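Local coordinates for protein M32 carboxypeptidase (Pyrococcus furiosus, PDB 1KA2) that removes amino acids one after another from the C-terminus of peptides as a broad-specificity, cobalt-dependent M32 metallocarboxypeptidase, at residues 201-206 and 344-349; 109-114 and 132-137; 60-65 and 95-100. One frame throughout, in Å; residues are numbered along the deposited sequence.

Contact 1. Residues 201-206 and 344-349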
ATOM      1  N   PRO A 201      25.425  22.542  21.675  1.00 42.78           N
ATOM      2  CA  PRO A 201      26.364  21.591  21.069  1.00 42.31           C
ATOM      3  C   PRO A 201      25.727  20.256  20.663  1.00 41.50           C
ATOM      4  O   PRO A 201      26.213  19.582  19.754  1.00 40.76           O
ATOM      5  CB  PRO A 201      27.452  21.444  22.142  1.00 42.22           C
ATOM      6  CG  PRO A 201      26.721  21.725  23.425  1.00 42.54           C
ATOM      7  CD  PRO A 201      25.842  22.897  23.044  1.00 43.35           C
ATOM      8  N   LEU A 202      24.634  19.891  21.328  1.00 41.32           N
ATOM      9  CA  LEU A 202      23.931  18.649  21.027  1.00 42.84           C
ATOM     10  C   LEU A 202      23.400  18.620  19.583  1.00 44.50           C
ATOM     11  O   LEU A 202      23.083  17.556  19.051  1.00 44.77           O
ATOM     12  CB  LEU A 202      22.787  18.439  22.024  1.00 39.57           C
ATOM     13  CG  LEU A 202      23.209  17.859  23.379  1.00 38.00           C
ATOM     14  CD1 LEU A 202      22.029  17.841  24.353  1.00 34.41           C
ATOM     15  CD2 LEU A 202      23.757  16.447  23.163  1.00 37.16           C
ATOM     16  N   GLU A 203      23.323  19.790  18.956  1.00 45.18           N
ATOM     17  CA  GLU A 203      22.864  19.890  17.575  1.00 45.81           C
ATOM     18  C   GLU A 203      23.872  19.256  16.626  1.00 45.98           C
ATOM     19  O   GLU A 203      23.512  18.817  15.532  1.00 46.45           O
ATOM     20  CB  GLU A 203      22.687  21.348  17.152  1.00 44.67           C
ATOM     21  CG  GLU A 203      21.693  22.143  17.956  1.00 46.65           C
ATOM     22  CD  GLU A 203      21.338  23.449  17.275  1.00 48.83           C
ATOM     23  OE1 GLU A 203      20.626  24.263  17.896  1.00 52.17           O
ATOM     24  OE2 GLU A 203      21.763  23.658  16.115  1.00 48.82           O
ATOM     25  N   LYS A 204      25.133  19.214  17.041  1.00 45.28           N
ATOM     26  CA  LYS A 204      26.186  18.659  16.195  1.00 45.58           C
ATOM     27  C   LYS A 204      26.470  17.188  16.443  1.00 44.60           C
ATOM     28  O   LYS A 204      27.079  16.513  15.614  1.00 44.78           O
ATOM     29  CB  LYS A 204      27.467  19.478  16.361  1.00 47.56           C
ATOM     30  CG  LYS A 204      27.330  20.917  15.855  1.00 50.73           C
ATOM     31  CD  LYS A 204      28.591  21.748  16.088  1.00 52.80           C
ATOM     32  CE  LYS A 204      28.399  23.166  15.553  1.00 52.87           C
ATOM     33  NZ  LYS A 204      29.553  24.051  15.852  1.00 55.20           N
ATOM     34  N   GLU A 205      26.016  16.679  17.577  1.00 43.76           N
ATOM     35  CA  GLU A 205      26.247  15.284  17.889  1.00 43.50           C
ATOM     36  C   GLU A 205      25.603  14.363  16.847  1.00 43.93           C
ATOM     37  O   GLU A 205      24.399  14.428  16.600  1.00 45.18           O
ATOM     38  CB  GLU A 205      25.714  14.971  19.289  1.00 42.01           C
ATOM     39  CG  GLU A 205      26.376  15.777  20.424  1.00 41.38           C
ATOM     40  CD  GLU A 205      27.883  15.541  20.551  1.00 42.77           C
ATOM     41  OE1 GLU A 205      28.418  14.635  19.884  1.00 40.88           O
ATOM     42  OE2 GLU A 205      28.542  16.268  21.334  1.00 44.74           O
ATOM     43  N   LYS A 206      26.424  13.523  16.225  1.00 43.57           N
ATOM     44  CA  LYS A 206      25.958  12.573  15.225  1.00 44.30           C
ATOM     45  C   LYS A 206      25.506  11.277  15.892  1.00 43.98           C
ATOM     46  O   LYS A 206      25.933  10.960  16.995  1.00 44.61           O
ATOM     47  CB  LYS A 206      27.077  12.241  14.240  1.00 44.84           C
ATOM     48  CG  LYS A 206      27.473  13.365  13.306  1.00 45.68           C
ATOM     49  CD  LYS A 206      28.519  12.882  12.302  1.00 45.15           C
ATOM     50  CE  LYS A 206      28.861  13.958  11.270  1.00 48.21           C
ATOM     51  NZ  LYS A 206      29.317  15.236  11.892  1.00 46.76           N
ATOM     52  N   ILE A 344      15.633  25.729  22.685  1.00 37.69           N
ATOM     53  CA  ILE A 344      16.406  26.831  22.152  1.00 38.13           C
ATOM     54  C   ILE A 344      15.469  27.828  21.473  1.00 40.24           C
ATOM     55  O   ILE A 344      14.374  27.473  21.022  1.00 38.70           O
ATOM     56  CB  ILE A 344      17.451  26.316  21.149  1.00 38.88           C
ATOM     57  CG1 ILE A 344      18.602  25.666  21.915  1.00 40.16           C
ATOM     58  CG2 ILE A 344      17.950  27.447  20.268  1.00 38.83           C
ATOM     59  CD1 ILE A 344      19.717  25.177  21.041  1.00 42.46           C
ATOM     60  N   VAL A 345      15.886  29.088  21.439  1.00 41.66           N
ATOM     61  CA  VAL A 345      15.098  30.131  20.798  1.00 43.49           C
ATOM     62  C   VAL A 345      16.051  30.944  19.955  1.00 44.84           C
ATOM     63  O   VAL A 345      17.036  31.473  20.459  1.00 46.20           O
ATOM     64  CB  VAL A 345      14.414  31.051  21.813  1.00 43.42           C
ATOM     65  CG1 VAL A 345      13.712  32.190  21.079  1.00 46.58           C
ATOM     66  CG2 VAL A 345      13.409  30.258  22.632  1.00 44.18           C
ATOM     67  N   ARG A 346      15.766  31.028  18.661  1.00 46.51           N
ATOM     68  CA  ARG A 346      16.634  31.765  17.766  1.00 48.59           C
ATOM     69  C   ARG A 346      15.955  32.156  16.466  1.00 49.01           C
ATOM     70  O   ARG A 346      15.574  31.305  15.666  1.00 48.50           O
ATOM     71  CB  ARG A 346      17.894  30.934  17.485  1.00 50.64           C
ATOM     72  CG  ARG A 346      18.426  31.013  16.070  1.00 53.12           C
ATOM     73  CD  ARG A 346      18.439  29.624  15.446  1.00 57.04           C
ATOM     74  NE  ARG A 346      19.410  28.750  16.098  1.00 59.98           N
ATOM     75  CZ  ARG A 346      19.427  27.424  15.980  1.00 61.38           C
ATOM     76  NH1 ARG A 346      18.518  26.804  15.235  1.00 61.97           N
ATOM     77  NH2 ARG A 346      20.358  26.715  16.607  1.00 59.83           N
ATOM     78  N   PRO A 347      15.767  33.462  16.250  1.00 50.46           N
ATOM     79  CA  PRO A 347      15.127  33.861  14.998  1.00 50.26           C
ATOM     80  C   PRO A 347      16.060  33.386  13.891  1.00 49.21           C
ATOM     81  O   PRO A 347      17.279  33.517  14.006  1.00 49.60           O
ATOM     82  CB  PRO A 347      15.048  35.387  15.119  1.00 51.31           C
ATOM     83  CG  PRO A 347      16.188  35.727  16.040  1.00 51.52           C
ATOM     84  CD  PRO A 347      16.096  34.636  17.078  1.00 51.18           C
ATOM     85  N   ASP A 348      15.491  32.795  12.845  1.00 47.15           N
ATOM     86  CA  ASP A 348      16.284  32.282  11.738  1.00 44.55           C
ATOM     87  C   ASP A 348      15.427  32.303  10.477  1.00 43.18           C
ATOM     88  O   ASP A 348      14.222  32.538  10.537  1.00 40.71           O
ATOM     89  CB  ASP A 348      16.752  30.852  12.034  1.00 45.37           C
ATOM     90  CG  ASP A 348      18.167  30.576  11.537  1.00 46.14           C
ATOM     91  OD1 ASP A 348      18.609  31.231  10.571  1.00 46.32           O
ATOM     92  OD2 ASP A 348      18.838  29.689  12.105  1.00 46.19           O
ATOM     93  N   PHE A 349      16.060  32.044   9.342  1.00 41.01           N
ATOM     94  CA  PHE A 349      15.390  32.080   8.053  1.00 40.58           C
ATOM     95  C   PHE A 349      14.328  31.035   7.722  1.00 37.56           C
ATOM     96  O   PHE A 349      13.319  31.365   7.105  1.00 36.48           O
ATOM     97  CB  PHE A 349      16.446  32.051   6.950  1.00 43.16           C
ATOM     98  CG  PHE A 349      17.303  33.281   6.902  1.00 47.08           C
ATOM     99  CD1 PHE A 349      18.620  33.206   6.474  1.00 47.78           C
ATOM    100  CD2 PHE A 349      16.790  34.518   7.273  1.00 48.08           C
ATOM    101  CE1 PHE A 349      19.413  34.346   6.418  1.00 50.41           C
ATOM    102  CE2 PHE A 349      17.577  35.661   7.219  1.00 49.34           C
ATOM    103  CZ  PHE A 349      18.890  35.575   6.792  1.00 47.99           C
TER

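Contact 2. Residues 109-114 and 132-137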
ATOM      1  N   SER A 109      -4.508  21.864 -12.217  1.00 48.30           N
ATOM      2  CA  SER A 109      -3.663  20.677 -12.179  1.00 49.34           C
ATOM      3  C   SER A 109      -2.443  20.905 -13.057  1.00 49.10           C
ATOM      4  O   SER A 109      -1.309  20.716 -12.622  1.00 49.31           O
ATOM      5  CB  SER A 109      -4.424  19.449 -12.681  1.00 50.12           C
ATOM      6  OG  SER A 109      -5.252  18.914 -11.668  1.00 51.86           O
ATOM      7  N   GLU A 110      -2.684  21.317 -14.295  1.00 49.93           N
ATOM      8  CA  GLU A 110      -1.596  21.574 -15.234  1.00 51.13           C
ATOM      9  C   GLU A 110      -0.612  22.586 -14.671  1.00 49.28           C
ATOM     10  O   GLU A 110       0.545  22.265 -14.429  1.00 48.72           O
ATOM     11  CB  GLU A 110      -2.151  22.083 -16.574  1.00 52.70           C
ATOM     12  CG  GLU A 110      -2.574  20.969 -17.525  1.00 55.45           C
ATOM     13  CD  GLU A 110      -3.370  21.463 -18.724  1.00 56.14           C
ATOM     14  OE1 GLU A 110      -2.932  22.412 -19.408  1.00 55.75           O
ATOM     15  OE2 GLU A 110      -4.438  20.879 -18.990  1.00 57.12           O
ATOM     16  N   THR A 111      -1.088  23.807 -14.462  1.00 48.59           N
ATOM     17  CA  THR A 111      -0.263  24.883 -13.934  1.00 47.47           C
ATOM     18  C   THR A 111       0.481  24.458 -12.660  1.00 47.23           C
ATOM     19  O   THR A 111       1.695  24.640 -12.546  1.00 46.55           O
ATOM     20  CB  THR A 111      -1.137  26.120 -13.646  1.00 48.29           C
ATOM     21  OG1 THR A 111      -2.018  26.341 -14.760  1.00 46.71           O
ATOM     22  CG2 THR A 111      -0.266  27.358 -13.439  1.00 47.29           C
ATOM     23  N   THR A 112      -0.248  23.881 -11.711  1.00 46.67           N
ATOM     24  CA  THR A 112       0.345  23.435 -10.458  1.00 47.97           C
ATOM     25  C   THR A 112       1.510  22.479 -10.682  1.00 49.58           C
ATOM     26  O   THR A 112       2.615  22.719 -10.191  1.00 50.01           O
ATOM     27  CB  THR A 112      -0.725  22.771  -9.558  1.00 48.26           C
ATOM     28  OG1 THR A 112      -1.289  23.762  -8.692  1.00 49.59           O
ATOM     29  CG2 THR A 112      -0.137  21.648  -8.729  1.00 48.77           C
ATOM     30  N   SER A 113       1.263  21.400 -11.424  1.00 49.69           N
ATOM     31  CA  SER A 113       2.307  20.415 -11.708  1.00 50.72           C
ATOM     32  C   SER A 113       3.569  21.072 -12.252  1.00 49.99           C
ATOM     33  O   SER A 113       4.670  20.834 -11.755  1.00 51.15           O
ATOM     34  CB  SER A 113       1.808  19.379 -12.717  1.00 51.32           C
ATOM     35  OG  SER A 113       0.772  18.587 -12.162  1.00 55.29           O
ATOM     36  N   LEU A 114       3.406  21.894 -13.280  1.00 49.10           N
ATOM     37  CA  LEU A 114       4.533  22.581 -13.891  1.00 48.00           C
ATOM     38  C   LEU A 114       5.159  23.621 -12.970  1.00 48.13           C
ATOM     39  O   LEU A 114       6.366  23.873 -13.028  1.00 49.21           O
ATOM     40  CB  LEU A 114       4.098  23.267 -15.186  1.00 48.32           C
ATOM     41  CG  LEU A 114       4.002  22.453 -16.480  1.00 50.26           C
ATOM     42  CD1 LEU A 114       2.879  21.439 -16.381  1.00 52.37           C
ATOM     43  CD2 LEU A 114       3.751  23.400 -17.650  1.00 50.57           C
ATOM     44  N   GLU A 132       9.008  32.911 -10.850  1.00 48.66           N
ATOM     45  CA  GLU A 132       8.228  34.141 -10.958  1.00 49.83           C
ATOM     46  C   GLU A 132       6.971  34.074 -11.829  1.00 49.86           C
ATOM     47  O   GLU A 132       5.859  34.251 -11.327  1.00 50.77           O
ATOM     48  CB  GLU A 132       9.117  35.291 -11.441  1.00 51.31           C
ATOM     49  CG  GLU A 132       8.524  36.676 -11.190  1.00 52.96           C
ATOM     50  CD  GLU A 132       9.158  37.750 -12.057  1.00 54.13           C
ATOM     51  OE1 GLU A 132      10.398  37.753 -12.190  1.00 55.20           O
ATOM     52  OE2 GLU A 132       8.417  38.597 -12.600  1.00 55.64           O
ATOM     53  N   PRO A 133       7.121  33.830 -13.143  1.00 49.82           N
ATOM     54  CA  PRO A 133       5.912  33.769 -13.976  1.00 49.09           C
ATOM     55  C   PRO A 133       4.896  32.750 -13.460  1.00 47.95           C
ATOM     56  O   PRO A 133       3.694  32.990 -13.513  1.00 48.53           O
ATOM     57  CB  PRO A 133       6.460  33.414 -15.359  1.00 48.97           C
ATOM     58  CG  PRO A 133       7.673  32.594 -15.037  1.00 49.48           C
ATOM     59  CD  PRO A 133       8.301  33.386 -13.905  1.00 50.80           C
ATOM     60  N   TRP A 134       5.385  31.622 -12.955  1.00 48.16           N
ATOM     61  CA  TRP A 134       4.507  30.588 -12.415  1.00 47.84           C
ATOM     62  C   TRP A 134       3.751  31.104 -11.205  1.00 47.42           C
ATOM     63  O   TRP A 134       2.602  30.706 -10.972  1.00 47.43           O
ATOM     64  CB  TRP A 134       5.304  29.342 -12.023  1.00 50.84           C
ATOM     65  CG  TRP A 134       5.784  28.571 -13.203  1.00 52.23           C
ATOM     66  CD1 TRP A 134       7.060  28.510 -13.684  1.00 52.27           C
ATOM     67  CD2 TRP A 134       4.982  27.793 -14.094  1.00 54.52           C
ATOM     68  NE1 TRP A 134       7.102  27.744 -14.824  1.00 53.84           N
ATOM     69  CE2 TRP A 134       5.838  27.291 -15.099  1.00 55.61           C
ATOM     70  CE3 TRP A 134       3.616  27.471 -14.143  1.00 54.59           C
ATOM     71  CZ2 TRP A 134       5.374  26.483 -16.146  1.00 55.97           C
ATOM     72  CZ3 TRP A 134       3.156  26.671 -15.179  1.00 54.44           C
ATOM     73  CH2 TRP A 134       4.034  26.187 -16.168  1.00 56.00           C
ATOM     74  N   LEU A 135       4.389  31.991 -10.440  1.00 45.54           N
ATOM     75  CA  LEU A 135       3.749  32.559  -9.257  1.00 44.36           C
ATOM     76  C   LEU A 135       2.621  33.506  -9.671  1.00 44.44           C
ATOM     77  O   LEU A 135       1.598  33.594  -8.996  1.00 45.09           O
ATOM     78  CB  LEU A 135       4.758  33.315  -8.392  1.00 41.31           C
ATOM     79  CG  LEU A 135       4.683  33.042  -6.883  1.00 41.96           C
ATOM     80  CD1 LEU A 135       5.432  34.138  -6.117  1.00 40.48           C
ATOM     81  CD2 LEU A 135       3.242  32.978  -6.429  1.00 38.29           C
ATOM     82  N   ASP A 136       2.809  34.222 -10.777  1.00 45.20           N
ATOM     83  CA  ASP A 136       1.775  35.133 -11.261  1.00 44.58           C
ATOM     84  C   ASP A 136       0.574  34.314 -11.739  1.00 43.06           C
ATOM     85  O   ASP A 136      -0.571  34.723 -11.570  1.00 44.43           O
ATOM     86  CB  ASP A 136       2.300  36.006 -12.414  1.00 46.00           C
ATOM     87  CG  ASP A 136       3.227  37.112 -11.939  1.00 48.43           C
ATOM     88  OD1 ASP A 136       2.830  37.866 -11.021  1.00 48.28           O
ATOM     89  OD2 ASP A 136       4.350  37.237 -12.488  1.00 50.22           O
ATOM     90  N   LYS A 137       0.841  33.161 -12.343  1.00 41.56           N
ATOM     91  CA  LYS A 137      -0.236  32.304 -12.820  1.00 40.98           C
ATOM     92  C   LYS A 137      -1.012  31.741 -11.643  1.00 39.58           C
ATOM     93  O   LYS A 137      -2.235  31.621 -11.698  1.00 41.14           O
ATOM     94  CB  LYS A 137       0.312  31.150 -13.659  1.00 41.77           C
ATOM     95  CG  LYS A 137       0.746  31.533 -15.063  1.00 43.12           C
ATOM     96  CD  LYS A 137       1.244  30.302 -15.804  1.00 46.20           C
ATOM     97  CE  LYS A 137       1.660  30.623 -17.230  1.00 48.37           C
ATOM     98  NZ  LYS A 137       2.133  29.395 -17.929  1.00 49.65           N
TER

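Contact 3. Residues 60-65 and 95-100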
ATOM      1  N   LEU A  60     -18.159  10.323  -8.459  1.00 41.54           N
ATOM      2  CA  LEU A  60     -19.115   9.669  -7.566  1.00 40.67           C
ATOM      3  C   LEU A  60     -19.745  10.652  -6.573  1.00 40.88           C
ATOM      4  O   LEU A  60     -20.933  10.561  -6.255  1.00 41.01           O
ATOM      5  CB  LEU A  60     -18.423   8.533  -6.795  1.00 39.87           C
ATOM      6  CG  LEU A  60     -17.960   7.294  -7.573  1.00 39.74           C
ATOM      7  CD1 LEU A  60     -17.233   6.332  -6.640  1.00 38.01           C
ATOM      8  CD2 LEU A  60     -19.154   6.598  -8.199  1.00 37.15           C
ATOM      9  N   LEU A  61     -18.946  11.586  -6.074  1.00 40.80           N
ATOM     10  CA  LEU A  61     -19.448  12.563  -5.125  1.00 40.41           C
ATOM     11  C   LEU A  61     -20.494  13.472  -5.760  1.00 41.78           C
ATOM     12  O   LEU A  61     -21.427  13.919  -5.092  1.00 41.89           O
ATOM     13  CB  LEU A  61     -18.299  13.420  -4.590  1.00 41.47           C
ATOM     14  CG  LEU A  61     -18.657  14.421  -3.489  1.00 40.42           C
ATOM     15  CD1 LEU A  61     -19.089  13.655  -2.235  1.00 40.47           C
ATOM     16  CD2 LEU A  61     -17.458  15.307  -3.183  1.00 39.09           C
ATOM     17  N   LEU A  62     -20.347  13.740  -7.053  1.00 41.57           N
ATOM     18  CA  LEU A  62     -21.281  14.625  -7.736  1.00 41.77           C
ATOM     19  C   LEU A  62     -22.326  13.919  -8.595  1.00 43.02           C
ATOM     20  O   LEU A  62     -22.986  14.547  -9.417  1.00 42.07           O
ATOM     21  CB  LEU A  62     -20.504  15.648  -8.574  1.00 40.74           C
ATOM     22  CG  LEU A  62     -19.916  16.867  -7.849  1.00 40.83           C
ATOM     23  CD1 LEU A  62     -19.183  16.437  -6.598  1.00 44.01           C
ATOM     24  CD2 LEU A  62     -18.978  17.615  -8.792  1.00 39.85           C
ATOM     25  N   HIS A  63     -22.486  12.615  -8.407  1.00 44.29           N
ATOM     26  CA  HIS A  63     -23.483  11.885  -9.177  1.00 45.38           C
ATOM     27  C   HIS A  63     -24.864  12.413  -8.767  1.00 45.09           C
ATOM     28  O   HIS A  63     -25.114  12.652  -7.590  1.00 43.03           O
ATOM     29  CB  HIS A  63     -23.379  10.388  -8.882  1.00 47.21           C
ATOM     30  CG  HIS A  63     -24.165   9.534  -9.824  1.00 48.82           C
ATOM     31  ND1 HIS A  63     -25.542   9.547  -9.868  1.00 49.18           N
ATOM     32  CD2 HIS A  63     -23.763   8.669 -10.785  1.00 49.08           C
ATOM     33  CE1 HIS A  63     -25.955   8.727 -10.819  1.00 50.93           C
ATOM     34  NE2 HIS A  63     -24.896   8.183 -11.391  1.00 50.81           N
ATOM     35  N   PRO A  64     -25.776  12.610  -9.735  1.00 46.07           N
ATOM     36  CA  PRO A  64     -27.121  13.116  -9.423  1.00 48.21           C
ATOM     37  C   PRO A  64     -27.788  12.397  -8.245  1.00 48.15           C
ATOM     38  O   PRO A  64     -28.376  13.032  -7.366  1.00 48.12           O
ATOM     39  CB  PRO A  64     -27.876  12.908 -10.732  1.00 48.87           C
ATOM     40  CG  PRO A  64     -26.802  13.102 -11.762  1.00 48.66           C
ATOM     41  CD  PRO A  64     -25.643  12.328 -11.175  1.00 46.14           C
ATOM     42  N   GLU A  65     -27.691  11.075  -8.236  1.00 47.99           N
ATOM     43  CA  GLU A  65     -28.274  10.279  -7.169  1.00 49.49           C
ATOM     44  C   GLU A  65     -27.755  10.706  -5.801  1.00 48.39           C
ATOM     45  O   GLU A  65     -28.537  10.985  -4.887  1.00 49.30           O
ATOM     46  CB  GLU A  65     -27.956   8.804  -7.389  1.00 53.29           C
ATOM     47  CG  GLU A  65     -28.595   8.217  -8.621  1.00 57.70           C
ATOM     48  CD  GLU A  65     -28.170   6.784  -8.844  1.00 61.79           C
ATOM     49  OE1 GLU A  65     -28.206   6.002  -7.869  1.00 64.62           O
ATOM     50  OE2 GLU A  65     -27.802   6.435  -9.987  1.00 64.21           O
ATOM     51  N   ARG A  95     -20.597  20.962  -2.421  1.00 41.25           N
ATOM     52  CA  ARG A  95     -20.550  22.384  -2.726  1.00 43.42           C
ATOM     53  C   ARG A  95     -19.164  22.739  -3.254  1.00 42.92           C
ATOM     54  O   ARG A  95     -19.022  23.231  -4.373  1.00 45.07           O
ATOM     55  CB  ARG A  95     -20.853  23.213  -1.470  1.00 45.76           C
ATOM     56  CG  ARG A  95     -21.381  24.612  -1.777  1.00 52.50           C
ATOM     57  CD  ARG A  95     -21.504  25.495  -0.537  1.00 54.46           C
ATOM     58  NE  ARG A  95     -20.232  26.115  -0.169  1.00 57.03           N
ATOM     59  CZ  ARG A  95     -19.596  27.018  -0.913  1.00 59.24           C
ATOM     60  NH1 ARG A  95     -20.112  27.414  -2.073  1.00 58.64           N
ATOM     61  NH2 ARG A  95     -18.443  27.525  -0.497  1.00 58.42           N
ATOM     62  N   ILE A  96     -18.135  22.480  -2.455  1.00 43.43           N
ATOM     63  CA  ILE A  96     -16.772  22.785  -2.869  1.00 41.01           C
ATOM     64  C   ILE A  96     -16.421  22.121  -4.189  1.00 41.35           C
ATOM     65  O   ILE A  96     -15.831  22.746  -5.062  1.00 42.49           O
ATOM     66  CB  ILE A  96     -15.752  22.317  -1.834  1.00 40.81           C
ATOM     67  CG1 ILE A  96     -15.998  23.017  -0.505  1.00 41.47           C
ATOM     68  CG2 ILE A  96     -14.351  22.606  -2.339  1.00 36.95           C
ATOM     69  CD1 ILE A  96     -15.156  22.462   0.621  1.00 44.66           C
ATOM     70  N   ALA A  97     -16.783  20.852  -4.330  1.00 41.18           N
ATOM     71  CA  ALA A  97     -16.488  20.109  -5.545  1.00 41.02           C
ATOM     72  C   ALA A  97     -17.121  20.690  -6.811  1.00 42.11           C
ATOM     73  O   ALA A  97     -16.512  20.658  -7.877  1.00 41.86           O
ATOM     74  CB  ALA A  97     -16.902  18.653  -5.376  1.00 40.95           C
ATOM     75  N   ARG A  98     -18.339  21.215  -6.719  1.00 42.58           N
ATOM     76  CA  ARG A  98     -18.958  21.765  -7.923  1.00 44.76           C
ATOM     77  C   ARG A  98     -18.747  23.262  -8.144  1.00 44.07           C
ATOM     78  O   ARG A  98     -19.331  23.841  -9.056  1.00 42.26           O
ATOM     79  CB  ARG A  98     -20.457  21.449  -7.953  1.00 46.87           C
ATOM     80  CG  ARG A  98     -21.251  21.945  -6.765  1.00 51.24           C
ATOM     81  CD  ARG A  98     -22.723  21.575  -6.929  1.00 54.00           C
ATOM     82  NE  ARG A  98     -23.485  21.754  -5.694  1.00 57.64           N
ATOM     83  CZ  ARG A  98     -24.799  21.564  -5.594  1.00 59.42           C
ATOM     84  NH1 ARG A  98     -25.497  21.195  -6.662  1.00 59.25           N
ATOM     85  NH2 ARG A  98     -25.413  21.729  -4.425  1.00 60.42           N
ATOM     86  N   ALA A  99     -17.907  23.881  -7.316  1.00 45.20           N
ATOM     87  CA  ALA A  99     -17.620  25.309  -7.442  1.00 46.11           C
ATOM     88  C   ALA A  99     -16.681  25.543  -8.620  1.00 47.56           C
ATOM     89  O   ALA A  99     -16.771  26.563  -9.312  1.00 45.57           O
ATOM     90  CB  ALA A  99     -16.981  25.828  -6.157  1.00 46.45           C
ATOM     91  N   PHE A 100     -15.791  24.579  -8.846  1.00 48.22           N
ATOM     92  CA  PHE A 100     -14.807  24.663  -9.922  1.00 50.33           C
ATOM     93  C   PHE A 100     -15.227  24.003 -11.232  1.00 50.39           C
ATOM     94  O   PHE A 100     -15.543  22.814 -11.271  1.00 50.51           O
ATOM     95  CB  PHE A 100     -13.483  24.027  -9.483  1.00 51.74           C
ATOM     96  CG  PHE A 100     -12.796  24.735  -8.341  1.00 55.03           C
ATOM     97  CD1 PHE A 100     -11.651  24.183  -7.766  1.00 56.00           C
ATOM     98  CD2 PHE A 100     -13.284  25.938  -7.838  1.00 53.20           C
ATOM     99  CE1 PHE A 100     -11.006  24.818  -6.708  1.00 58.19           C
ATOM    100  CE2 PHE A 100     -12.648  26.576  -6.783  1.00 55.30           C
ATOM    101  CZ  PHE A 100     -11.508  26.021  -6.215  1.00 57.40           C
TER

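Contact 1. Residues 201-206 and 344-349
Arg346 NH2 donates to Glu203 OE1 at 2.8 Å in a salt bridge that joins two loops whose nearest ends are 138 residues apart in sequence. The N-H...O angle of 131° shows that the bond is bent. OE1 receives it on its syn lone pair, the side facing the other oxygen, yet OE2 stays at 3.4 Å from the same Arg346 NH2 and adds a weak bond. One nitrogen thus meets both oxygens, and the carboxylate carbon lies at the guanidinium edge, in its plane. With the two planes 77° apart, this is not the flat pairing of two N-H groups with two oxygens.

The side chains approach from opposite directions. Glu203 is extended beyond CG, whereas the Arg346 chain bends at chi2 and chi3, which turns its NH2 to the acid. Ile344 sets its CD1 methyl against the same oxygen, 3.4 Å from Glu203 OE1, a carbon-to-oxygen contact. Around the bridge, Tyr341 of helix 335-342 touches the Glu203 side chain, and Asp355 OD1 accepts from the backbone Arg346 N. A glutamine in place of Glu203 removes the negative charge and would probably leave the Arg346 guanidinium without its ionic mate on this side. Only 98 Å² is buried between the segments, which implies that the loops are joined here chiefly by an electrostatic link, with little apolar packing.

Contact 2. Residues 109-114 and 132-137
Trp134 meets Leu114 and Thr111 through the six-membered part of its indole, and these pairs make up most of the 215 Å² buried between the segments. Leu114 lays its CB and CD2 against the outer ring carbons, with CD2 3.8 Å from Trp134 CZ2. The modelled approach to CH2 is too short to be trusted in detail. The backbone Leu114 O stands 4.0 Å above the indole plane, over the ring centre. Thr111 comes to the edge instead: its CG2 lies in the ring plane, 3.9 Å from Trp134 CZ3, while its carbonyl O approaches the same CZ3 obliquely at 3.6 Å.

The same methyl also serves the next turn of helix 132-149, where Thr111 CG2 touches Lys137 CB at 3.8 Å. With CG2 trans to the backbone N, the Thr111 methyl can reach both partners, and OG1 is turned back along its own helix to bond to Glu107 O. Lys137 takes part through aliphatic carbons of its side chain, CB and CD. One step further out, Ser113 N and Ser113 OG both donate to Ser109 O, from opposite faces of the carbonyl plane, within the helix that carries Thr111 and Leu114.

The local axes run nearly antiparallel, at 151°, and approach to 10.2 Å, the geometry of a helical hairpin formed by helices 102-124 and 132-149. Trp134 extends the packing along the first helix by touching Ala115 and Ala118, while on the second helix Asp136 OD1 accepts from Ala380 N, in the loop between helices 359-375 and 383-395.

Contact 3. Residues 60-65 and 95-100
Leu62 CD1 presses on Ala97 CB at 3.4 Å, tighter than usual for two carbons, and Leu61 CD2 meets the same methyl at 4.0 Å. The two leucines reach it by different torsions. In Leu61 CG is trans to the backbone N (chi1 -175°), whereas in Leu62 it is trans to the carbonyl carbon (chi1 -80°), and both send a methyl to Ala97. The other Leu62 branch, CD2, lies beside the Ala97 carbonyl, 4.0 Å from its O, and 4.2 Å from Arg98 CB. Arg98 places CG between its backbone N and carbonyl carbon, then runs extended to NE and carries the guanidinium off from Leu62, so that CB is the atom that touches.

Here one helix gives way to the next: helix 43-61 ends, Leu62 leaves helical angles, and His63 occupies the N-cap position of helix 64-74. His63 ND1 accepts from Glu65 N at 3.1 Å, with the donor in the imidazole plane, a capping bond that would favour this ring orientation. This junction rests on the C-terminal part of helix 81-99, and Leu61 also touches Ser93 and Ile94 of that helix. Towards helix 8-36, Leu61 packs on Ile20 and Glu65 OE1 forms a salt bridge with Lys16 NZ.

Overall arrangement
The contacts follow one another along the chain in the order 3, 2, 1, and none touches another. Contacts 2 and 3 are neighbours: their centres are 25 Å apart, their nearest atoms about 9 Å, and the consecutive helices 81-99 and 102-124 connect them. Phe100, of contact 3, also packs on helix 132-149, which carries one side of contact 2. Contact 1 lies 35 Å, centre to centre, from contact 2 and 48 Å from contact 3, on the opposite side of the chain's centre from contact 3. All three are 23 to 26 Å from that centre and away from the metal site of His269, His273 and Glu299, which holds magnesium here.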